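Local coordinates for protein terminal oxygenase component of carbazole 1,9a-dioxygenase (Sphingomonas, PDB 3GKQ) that probably catalyses the angular dioxygenation of carbazole as the terminal oxygenase, using a Rieske [2Fe-2S] cluster and a non-heme iron(II) site, at residues 198-203 / 254-259; 278-283 / 301-306. All coordinates share one frame; numbering follows the deposited sequence.

Contact 1: residues 198-203 / 254-259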
ATOM      1  N   GLY A 198     -35.197  22.836   1.293  1.00 41.09           N
ATOM      2  CA  GLY A 198     -34.474  24.084   1.457  1.00 40.53           C
ATOM      3  C   GLY A 198     -34.669  25.118   0.365  1.00 40.88           C
ATOM      4  O   GLY A 198     -34.445  26.304   0.596  1.00 42.51           O
ATOM      5  N   ASN A 199     -35.079  24.698  -0.826  1.00 41.00           N
ATOM      6  CA  ASN A 199     -35.276  25.661  -1.900  1.00 40.79           C
ATOM      7  C   ASN A 199     -36.476  25.329  -2.779  1.00 39.85           C
ATOM      8  O   ASN A 199     -36.535  25.731  -3.940  1.00 39.23           O
ATOM      9  CB  ASN A 199     -34.001  25.772  -2.745  1.00 43.08           C
ATOM     10  CG  ASN A 199     -34.035  26.957  -3.702  1.00 45.11           C
ATOM     11  OD1 ASN A 199     -34.444  28.057  -3.329  1.00 45.82           O
ATOM     12  ND2 ASN A 199     -33.592  26.742  -4.935  1.00 44.56           N
ATOM     13  N   ASP A 200     -37.431  24.594  -2.215  1.00 40.65           N
ATOM     14  CA  ASP A 200     -38.654  24.218  -2.925  1.00 40.74           C
ATOM     15  C   ASP A 200     -38.373  23.721  -4.342  1.00 40.32           C
ATOM     16  O   ASP A 200     -39.023  24.140  -5.307  1.00 39.60           O
ATOM     17  CB  ASP A 200     -39.612  25.422  -2.957  1.00 43.63           C
ATOM     18  CG  ASP A 200     -40.944  25.102  -3.617  1.00 46.01           C
ATOM     19  OD1 ASP A 200     -41.562  24.079  -3.254  1.00 45.52           O
ATOM     20  OD2 ASP A 200     -41.375  25.878  -4.498  1.00 48.97           O
ATOM     21  N   ILE A 201     -37.403  22.817  -4.460  1.00 39.09           N
ATOM     22  CA  ILE A 201     -37.028  22.256  -5.755  1.00 37.13           C
ATOM     23  C   ILE A 201     -37.865  21.044  -6.124  1.00 35.68           C
ATOM     24  O   ILE A 201     -38.151  20.196  -5.282  1.00 37.59           O
ATOM     25  CB  ILE A 201     -35.525  21.836  -5.777  1.00 39.49           C
ATOM     26  CG1 ILE A 201     -34.673  22.975  -6.333  1.00 39.62           C
ATOM     27  CG2 ILE A 201     -35.324  20.596  -6.638  1.00 38.83           C
ATOM     28  CD1 ILE A 201     -34.620  24.166  -5.461  1.00 41.77           C
ATOM     29  N   ALA A 202     -38.261  20.969  -7.388  1.00 33.13           N
ATOM     30  CA  ALA A 202     -39.021  19.826  -7.864  1.00 34.34           C
ATOM     31  C   ALA A 202     -37.991  18.808  -8.367  1.00 34.75           C
ATOM     32  O   ALA A 202     -37.313  19.048  -9.366  1.00 35.34           O
ATOM     33  CB  ALA A 202     -39.944  20.238  -8.995  1.00 32.71           C
ATOM     34  N   LEU A 203     -37.861  17.689  -7.662  1.00 33.75           N
ATOM     35  CA  LEU A 203     -36.915  16.651  -8.059  1.00 32.53           C
ATOM     36  C   LEU A 203     -37.595  15.289  -8.105  1.00 32.47           C
ATOM     37  O   LEU A 203     -37.979  14.734  -7.074  1.00 33.35           O
ATOM     38  CB  LEU A 203     -35.741  16.594  -7.086  1.00 32.02           C
ATOM     39  CG  LEU A 203     -34.612  15.640  -7.489  1.00 35.15           C
ATOM     40  CD1 LEU A 203     -33.894  16.202  -8.715  1.00 34.25           C
ATOM     41  CD2 LEU A 203     -33.638  15.474  -6.335  1.00 34.37           C
ATOM     42  N   MET A 254     -41.987  16.865  -5.158  1.00 33.68           N
ATOM     43  CA  MET A 254     -42.551  17.938  -5.966  1.00 34.19           C
ATOM     44  C   MET A 254     -42.135  19.283  -5.386  1.00 33.85           C
ATOM     45  O   MET A 254     -41.815  19.393  -4.201  1.00 33.25           O
ATOM     46  CB  MET A 254     -44.084  17.852  -6.001  1.00 34.97           C
ATOM     47  CG  MET A 254     -44.629  16.628  -6.706  1.00 36.57           C
ATOM     48  SD  MET A 254     -46.427  16.651  -6.794  1.00 37.47           S
ATOM     49  CE  MET A 254     -46.733  15.607  -8.181  1.00 37.55           C
ATOM     50  N   GLY A 255     -42.138  20.305  -6.233  1.00 33.93           N
ATOM     51  CA  GLY A 255     -41.774  21.638  -5.796  1.00 35.99           C
ATOM     52  C   GLY A 255     -42.194  22.620  -6.869  1.00 36.17           C
ATOM     53  O   GLY A 255     -42.719  22.209  -7.902  1.00 36.57           O
ATOM     54  N   SER A 256     -41.972  23.911  -6.643  1.00 37.08           N
ATOM     55  CA  SER A 256     -42.349  24.902  -7.643  1.00 40.08           C
ATOM     56  C   SER A 256     -41.161  25.449  -8.433  1.00 41.06           C
ATOM     57  O   SER A 256     -41.339  25.995  -9.522  1.00 41.83           O
ATOM     58  CB  SER A 256     -43.128  26.044  -6.986  1.00 43.50           C
ATOM     59  OG  SER A 256     -44.413  25.596  -6.578  1.00 44.72           O
ATOM     60  N   LYS A 257     -39.951  25.300  -7.897  1.00 40.95           N
ATOM     61  CA  LYS A 257     -38.761  25.769  -8.608  1.00 40.49           C
ATOM     62  C   LYS A 257     -38.240  24.668  -9.524  1.00 40.14           C
ATOM     63  O   LYS A 257     -37.830  23.602  -9.061  1.00 39.61           O
ATOM     64  CB  LYS A 257     -37.668  26.188  -7.625  1.00 39.64           C
ATOM     65  CG  LYS A 257     -38.001  27.439  -6.840  1.00 40.45           C
ATOM     66  CD  LYS A 257     -36.789  27.949  -6.075  1.00 41.34           C
ATOM     67  CE  LYS A 257     -37.097  29.266  -5.379  1.00 41.18           C
ATOM     68  NZ  LYS A 257     -35.891  29.848  -4.738  1.00 40.44           N
ATOM     69  N   MET A 258     -38.271  24.934 -10.827  1.00 39.61           N
ATOM     70  CA  MET A 258     -37.820  23.981 -11.829  1.00 40.45           C
ATOM     71  C   MET A 258     -36.350  24.200 -12.187  1.00 41.00           C
ATOM     72  O   MET A 258     -35.972  25.261 -12.690  1.00 41.07           O
ATOM     73  CB  MET A 258     -38.678  24.110 -13.090  1.00 41.09           C
ATOM     74  CG  MET A 258     -40.173  24.162 -12.811  1.00 42.83           C
ATOM     75  SD  MET A 258     -40.749  22.754 -11.847  1.00 44.32           S
ATOM     76  CE  MET A 258     -41.044  21.562 -13.152  1.00 43.07           C
ATOM     77  N   VAL A 259     -35.528  23.188 -11.928  1.00 40.48           N
ATOM     78  CA  VAL A 259     -34.100  23.265 -12.224  1.00 39.65           C
ATOM     79  C   VAL A 259     -33.662  22.087 -13.085  1.00 40.07           C
ATOM     80  O   VAL A 259     -34.457  21.192 -13.377  1.00 38.82           O
ATOM     81  CB  VAL A 259     -33.257  23.271 -10.930  1.00 39.16           C
ATOM     82  CG1 VAL A 259     -33.480  24.568 -10.173  1.00 39.45           C
ATOM     83  CG2 VAL A 259     -33.623  22.075 -10.065  1.00 37.49           C
TER
HETATM   84  O   HOH W   1     -41.314  21.655  -2.758  1.00 45.12           O
HETATM   85  O   HOH W   2     -44.288  25.061  -3.913  1.00 51.34           O
HETATM   86  O   HOH W   3     -36.947  20.756 -11.189  1.00 38.05           O

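Contact 2: residues 278-283 / 301-306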
ATOM      1  N   ASP A 278     -30.639  26.730  -8.499  1.00 37.13           N
ATOM      2  CA  ASP A 278     -31.769  27.644  -8.409  1.00 38.49           C
ATOM      3  C   ASP A 278     -32.023  28.209  -9.795  1.00 38.21           C
ATOM      4  O   ASP A 278     -31.108  28.289 -10.617  1.00 39.48           O
ATOM      5  CB  ASP A 278     -31.456  28.776  -7.419  1.00 38.31           C
ATOM      6  CG  ASP A 278     -32.639  29.712  -7.204  1.00 41.21           C
ATOM      7  OD1 ASP A 278     -32.844  30.629  -8.032  1.00 40.02           O
ATOM      8  OD2 ASP A 278     -33.370  29.516  -6.211  1.00 39.82           O
ATOM      9  N   PRO A 279     -33.277  28.588 -10.087  1.00 37.48           N
ATOM     10  CA  PRO A 279     -33.612  29.143 -11.400  1.00 36.27           C
ATOM     11  C   PRO A 279     -32.755  30.351 -11.785  1.00 35.83           C
ATOM     12  O   PRO A 279     -32.661  30.702 -12.959  1.00 37.31           O
ATOM     13  CB  PRO A 279     -35.090  29.499 -11.250  1.00 37.15           C
ATOM     14  CG  PRO A 279     -35.587  28.427 -10.334  1.00 36.01           C
ATOM     15  CD  PRO A 279     -34.495  28.366  -9.285  1.00 37.55           C
ATOM     16  N   THR A 280     -32.129  30.983 -10.797  1.00 36.21           N
ATOM     17  CA  THR A 280     -31.294  32.155 -11.061  1.00 38.13           C
ATOM     18  C   THR A 280     -29.810  31.812 -11.152  1.00 38.84           C
ATOM     19  O   THR A 280     -28.970  32.709 -11.239  1.00 40.22           O
ATOM     20  CB  THR A 280     -31.452  33.214  -9.956  1.00 39.06           C
ATOM     21  OG1 THR A 280     -30.964  32.680  -8.717  1.00 39.51           O
ATOM     22  CG2 THR A 280     -32.924  33.611  -9.797  1.00 39.57           C
ATOM     23  N   LEU A 281     -29.487  30.522 -11.133  1.00 37.54           N
ATOM     24  CA  LEU A 281     -28.092  30.097 -11.187  1.00 36.70           C
ATOM     25  C   LEU A 281     -27.825  29.008 -12.216  1.00 35.85           C
ATOM     26  O   LEU A 281     -28.738  28.318 -12.665  1.00 35.37           O
ATOM     27  CB  LEU A 281     -27.656  29.591  -9.811  1.00 36.39           C
ATOM     28  CG  LEU A 281     -27.781  30.572  -8.644  1.00 37.56           C
ATOM     29  CD1 LEU A 281     -27.486  29.856  -7.335  1.00 36.03           C
ATOM     30  CD2 LEU A 281     -26.826  31.734  -8.859  1.00 37.20           C
ATOM     31  N   THR A 282     -26.556  28.873 -12.589  1.00 35.89           N
ATOM     32  CA  THR A 282     -26.127  27.854 -13.538  1.00 35.01           C
ATOM     33  C   THR A 282     -24.900  27.185 -12.934  1.00 33.51           C
ATOM     34  O   THR A 282     -23.971  27.862 -12.491  1.00 32.96           O
ATOM     35  CB  THR A 282     -25.746  28.457 -14.906  1.00 36.67           C
ATOM     36  OG1 THR A 282     -26.906  29.035 -15.515  1.00 36.56           O
ATOM     37  CG2 THR A 282     -25.195  27.376 -15.830  1.00 36.96           C
ATOM     38  N   GLN A 283     -24.897  25.859 -12.904  1.00 31.88           N
ATOM     39  CA  GLN A 283     -23.768  25.142 -12.337  1.00 31.52           C
ATOM     40  C   GLN A 283     -22.873  24.514 -13.401  1.00 31.21           C
ATOM     41  O   GLN A 283     -23.355  23.911 -14.363  1.00 30.09           O
ATOM     42  CB  GLN A 283     -24.258  24.067 -11.370  1.00 31.70           C
ATOM     43  CG  GLN A 283     -23.131  23.400 -10.598  1.00 32.30           C
ATOM     44  CD  GLN A 283     -23.636  22.596  -9.424  1.00 34.93           C
ATOM     45  OE1 GLN A 283     -24.544  23.025  -8.716  1.00 34.59           O
ATOM     46  NE2 GLN A 283     -23.039  21.428  -9.197  1.00 34.33           N
ATOM     47  N   LEU A 301     -20.484  28.069  -9.753  1.00 33.88           N
ATOM     48  CA  LEU A 301     -21.853  28.563  -9.845  1.00 33.84           C
ATOM     49  C   LEU A 301     -21.789  29.927 -10.517  1.00 34.94           C
ATOM     50  O   LEU A 301     -20.997  30.788 -10.128  1.00 35.18           O
ATOM     51  CB  LEU A 301     -22.496  28.693  -8.461  1.00 32.41           C
ATOM     52  CG  LEU A 301     -22.849  27.391  -7.735  1.00 32.49           C
ATOM     53  CD1 LEU A 301     -23.638  27.717  -6.483  1.00 32.15           C
ATOM     54  CD2 LEU A 301     -23.667  26.479  -8.647  1.00 29.96           C
ATOM     55  N   GLY A 302     -22.609  30.114 -11.540  1.00 34.32           N
ATOM     56  CA  GLY A 302     -22.606  31.382 -12.238  1.00 35.82           C
ATOM     57  C   GLY A 302     -23.959  32.062 -12.223  1.00 36.46           C
ATOM     58  O   GLY A 302     -24.999  31.400 -12.172  1.00 35.80           O
ATOM     59  N   ARG A 303     -23.938  33.389 -12.252  1.00 38.45           N
ATOM     60  CA  ARG A 303     -25.162  34.181 -12.271  1.00 41.08           C
ATOM     61  C   ARG A 303     -24.952  35.420 -13.119  1.00 41.77           C
ATOM     62  O   ARG A 303     -23.974  36.150 -12.938  1.00 41.96           O
ATOM     63  CB  ARG A 303     -25.575  34.608 -10.860  1.00 40.86           C
ATOM     64  CG  ARG A 303     -26.716  35.630 -10.856  1.00 43.76           C
ATOM     65  CD  ARG A 303     -27.126  36.034  -9.449  1.00 44.48           C
ATOM     66  NE  ARG A 303     -27.895  34.985  -8.788  1.00 47.75           N
ATOM     67  CZ  ARG A 303     -28.207  34.986  -7.497  1.00 49.44           C
ATOM     68  NH1 ARG A 303     -27.813  35.985  -6.713  1.00 49.39           N
ATOM     69  NH2 ARG A 303     -28.915  33.984  -6.986  1.00 49.04           N
ATOM     70  N   ARG A 304     -25.867  35.645 -14.054  1.00 43.47           N
ATOM     71  CA  ARG A 304     -25.802  36.809 -14.926  1.00 46.05           C
ATOM     72  C   ARG A 304     -25.985  38.050 -14.049  1.00 46.19           C
ATOM     73  O   ARG A 304     -26.968  38.156 -13.316  1.00 46.14           O
ATOM     74  CB  ARG A 304     -26.910  36.727 -15.979  1.00 47.58           C
ATOM     75  CG  ARG A 304     -27.069  37.980 -16.812  1.00 51.44           C
ATOM     76  CD  ARG A 304     -28.116  37.805 -17.904  1.00 53.90           C
ATOM     77  NE  ARG A 304     -28.299  39.039 -18.663  1.00 56.54           N
ATOM     78  CZ  ARG A 304     -29.055  39.144 -19.752  1.00 57.67           C
ATOM     79  NH1 ARG A 304     -29.704  38.084 -20.217  1.00 57.60           N
ATOM     80  NH2 ARG A 304     -29.160  40.312 -20.380  1.00 57.96           N
ATOM     81  N   VAL A 305     -25.032  38.974 -14.113  1.00 47.41           N
ATOM     82  CA  VAL A 305     -25.089  40.191 -13.305  1.00 48.47           C
ATOM     83  C   VAL A 305     -24.976  41.465 -14.148  1.00 49.41           C
ATOM     84  O   VAL A 305     -24.271  41.494 -15.157  1.00 49.34           O
ATOM     85  CB  VAL A 305     -23.971  40.180 -12.234  1.00 47.78           C
ATOM     86  CG1 VAL A 305     -23.870  41.530 -11.559  1.00 49.68           C
ATOM     87  CG2 VAL A 305     -24.268  39.113 -11.194  1.00 47.78           C
ATOM     88  N   GLY A 306     -25.676  42.516 -13.721  1.00 50.85           N
ATOM     89  CA  GLY A 306     -25.649  43.776 -14.446  1.00 52.20           C
ATOM     90  C   GLY A 306     -25.064  44.952 -13.680  1.00 53.01           C
ATOM     91  O   GLY A 306     -24.977  46.060 -14.211  1.00 54.01           O
TER

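Contact 1: residues 198-203 / 254-259
The backbones of Ile201 and Lys257 are joined by a single bridge between two irregular loops. Its two hydrogen bonds run from Lys257 N to Asp200 O at 3.0 Å, the donor nearly along the C=O axis, and from Ala202 N to Lys257 O at 3.1 Å. A left-handed turn at Asp200, just beyond the end of a helix, presents its carbonyl O to Lys257 N.

Among the side-chain bonds, Lys257 reaches across to Asn199. Its chain is extended beyond CG and runs past Asn199 O, crossing the Asn199 side chain at about a right angle, until NZ donates to Asn199 OD1 at 2.7 Å. The amino group has a second partner in Asp278. Asp200, with CG anti to its backbone N (chi1 -177°), sets its carboxylate against the backbone at Gly255 and Ser256; Ser256 N donates to Asp200 OD2 at 3.0 Å, from above the carboxylate plane. Gly255 passes close by, its CA 3.5 Å from Asp200 OD1.

Three waters fill in the polar fringe. One donates to both Asp200 OD1 and Met254 O, a second links Asp200 OD1 with Ser256 OG, and a third donates to Ala202 O while accepting from Val259 N.

Apolar contact is sparse. Ile201 CG1 meets Val259 CG2 at 4.0 Å, the two side chains crossing, and Ala202 CB lies 3.9 Å from the sulfur SD of Met258, whose chain bends back at chi2 and chi3.

This is a surface contact, though Ile201 lies about 8 Å, side chain to side chain, from the iron ligand His190. The 198-203 loop leaves helix 194-198, whose Leu196 packs on Ile201, and leads to strand 206-209; the 254-259 loop joins strand 247-251 to strand 262-266 of the antiparallel sheet.

Contact 2: residues 278-283 / 301-306
Thr282 and Gly302 form an antiparallel hydrogen-bonded pair near the open end of the hairpin of strands 282-289 and 294-304, within the large antiparallel sheet. Gly302 N donates to Thr282 O at 2.8 Å, and Thr282 N returns a bond to Gly302 O at 3.0 Å. Next along is the non-hydrogen-bonded pair Gln283 and Leu301, where the methyl Leu301 CD2 lies 3.7 Å from Gln283 CG. The Gln283 amide NE2 bonds to Asn331.

Ahead of the strand, Asp278 to Leu281 make a type I turn, closed by Leu281 N to Asp278 O, and the Asp278 side chain adds an Asx turn: OD1 accepts from Thr280 N at 2.9 Å and, from above the carboxylate plane, from Thr280 OG1. That hydroxyl accepts from Arg303 NH2 at 3.0 Å, 29° out of the guanidinium plane. A bend at chi3 (-75°) brings the guanidinium alongside Thr280, with Leu281 CD2 3.4 Å from NE; Glu317 of helix 308-328 is its salt-bridge partner.

Such a sheet backed by a long helix is characteristic of the catalytic domain of Rieske oxygenases, and Gln283 lies about 7 Å, side chain to side chain, from the iron ligand Asp334.

Following the chain from the N terminus, contact 1 closes first: its loops bracket some fifty residues, about half of them strand, including 206-209, 216-219, 227-230, 236-244 and 247-251. Contact 2 then opens, closing the shorter hairpin of strands 282-289 and 294-304. The two closures are in series, neither nesting nor crossing, and their centres lie about 16 Å apart. They nevertheless meet at Asp278, whose OD2 receives Lys257 NZ in a 2.9 Å salt bridge and probably a hydrogen bond from Asn199 ND2. Val259 packs beside it. Thus the turn leading into the hairpin is tied to both loops of contact 1, the one after helix 194-198 and the one before strand 262-266.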